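PDB 2I15: uncharacterized protein MG296 homolog, which is of unknown function, an all-alpha protein of the Mg296 family from Mycoplasma pneumoniae. Local coordinates for residues 32-35 with 36-40. Residues are numbered along the deposited sequence; the frame is centred on the assembly and turned at random.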
# COMPACT_ATOMS: atom_id res chain seq x y z
N GLN A 32 17.95 18.86 21.92
CA GLN A 32 17.12 18.92 20.71
C GLN A 32 16.38 17.58 20.48
O GLN A 32 15.20 17.57 20.15
CB GLN A 32 17.98 19.25 19.49
CG GLN A 32 18.78 20.53 19.64
CD GLN A 32 19.72 20.79 18.48
OE1 GLN A 32 20.58 19.95 18.15
NE2 GLN A 32 19.57 21.95 17.84
N ASN A 33 17.08 16.47 20.65
CA ASN A 33 16.44 15.17 20.44
C ASN A 33 15.36 15.00 21.48
O ASN A 33 14.25 14.56 21.18
CB ASN A 33 17.48 14.05 20.52
CG ASN A 33 18.57 14.21 19.47
OD1 ASN A 33 18.30 14.64 18.35
ND2 ASN A 33 19.80 13.86 19.82
N PHE A 34 15.67 15.37 22.71
CA PHE A 34 14.69 15.27 23.77
C PHE A 34 13.44 16.10 23.42
O PHE A 34 12.32 15.59 23.48
CB PHE A 34 15.28 15.75 25.09
CG PHE A 34 14.30 15.75 26.22
CD1 PHE A 34 14.00 14.58 26.91
CD2 PHE A 34 13.60 16.91 26.53
CE1 PHE A 34 13.01 14.57 27.89
CE2 PHE A 34 12.62 16.90 27.50
CZ PHE A 34 12.32 15.73 28.19
N ASN A 35 13.65 17.36 23.05
CA ASN A 35 12.52 18.23 22.69
C ASN A 35 11.80 17.69 21.46
O ASN A 35 10.60 17.88 21.30
CB ASN A 35 13.00 19.66 22.43
CG ASN A 35 13.40 20.38 23.72
OD1 ASN A 35 13.05 19.93 24.83
ND2 ASN A 35 14.12 21.50 23.59
N ARG A 36 12.55 17.04 20.58
CA ARG A 36 11.95 16.46 19.39
C ARG A 36 11.15 15.23 19.77
O ARG A 36 10.00 15.10 19.37
CB ARG A 36 13.01 16.11 18.35
CG ARG A 36 13.58 17.33 17.68
CD ARG A 36 14.61 16.97 16.64
NE ARG A 36 15.81 17.77 16.81
CZ ARG A 36 16.74 17.92 15.88
NH1 ARG A 36 16.61 17.33 14.70
NH2 ARG A 36 17.81 18.67 16.13
N CYS A 37 11.74 14.32 20.54
CA CYS A 37 11.03 13.13 20.99
C CYS A 37 9.74 13.55 21.68
O CYS A 37 8.66 13.01 21.39
CB CYS A 37 11.87 12.34 22.00
SG CYS A 37 13.44 11.64 21.41
N LEU A 38 9.86 14.50 22.61
CA LEU A 38 8.73 15.02 23.38
C LEU A 38 7.64 15.53 22.45
O LEU A 38 6.52 15.02 22.45
CB LEU A 38 9.22 16.18 24.28
CG LEU A 38 8.84 16.19 25.76
CD1 LEU A 38 8.70 17.65 26.23
CD2 LEU A 38 7.53 15.42 26.00
N GLU A 39 7.98 16.54 21.66
CA GLU A 39 7.05 17.14 20.73
C GLU A 39 6.37 16.03 19.93
O GLU A 39 5.21 16.16 19.54
CB GLU A 39 7.79 18.11 19.81
CG GLU A 39 7.07 18.50 18.53
CD GLU A 39 7.99 19.21 17.54
OE1 GLU A 39 9.10 18.70 17.26
OE2 GLU A 39 7.59 20.29 17.04
N ARG A 40 7.10 14.95 19.71
CA ARG A 40 6.59 13.82 18.94
C ARG A 40 5.61 12.98 19.74
O ARG A 40 4.61 12.50 19.21
CB ARG A 40 7.76 12.94 18.49
CG ARG A 40 7.34 11.89 17.51
CD ARG A 40 8.47 10.94 17.14
NE ARG A 40 7.98 9.93 16.22
CZ ARG A 40 8.67 8.85 15.85
NH1 ARG A 40 9.89 8.65 16.33
NH2 ARG A 40 8.13 7.97 15.02
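Four backbone hydrogen bonds, each from an amide to the carbonyl four residues earlier, run from Q32 to E39 through the middle of helix 27-41. The straightest joins C37 N to N33 O at 2.6 Å, with an N-H...O angle of 175°. Next to it L38 N reaches F34 O at 2.8 Å, and E39 N closes on N35 O at 3.0 Å. R36 N meets Q32 O at 2.7 Å, but this bond is more bent.

Q32 O has a second visitor. The R36 side chain leaves with CG anti to its own carbonyl carbon (chi1 -73°), which sends it back along the helix past Q32 O toward the N-terminal end; the bend at chi3 only adjusts where NE and the guanidinium finish. R36 NE ends 3.4 Å from Q32 O, a weak hydrogen bond that meets the guanidinium at its edge. Beyond it, R36 NH2 rests 3.4 Å from CB of Q32. The two long side chains thus run alongside each other, pointing the same way, with the Q32 amide turned 79° from the guanidinium plane. N33 OD1 lies over one guanidinium face, displaced toward its rim, but only as a loose approach, 4.3 Å from R36 NE.

Apolar contact is slight: CE2 of F34 and CD1 of L38 approach to 4.2 Å, the methyl lying obliquely to the ring as both side chains project together from the helix.

R40, one turn beyond R36, touches the loop residues D50 and D51. This is a mostly solvent-exposed helix surface rather than a core: the backbone bonds carry it, while the R36 guanidinium probably gains a little electrostatic stabilisation from the carbonyl of Q32 and, at most, a small amount from the more distant amide oxygen of N33.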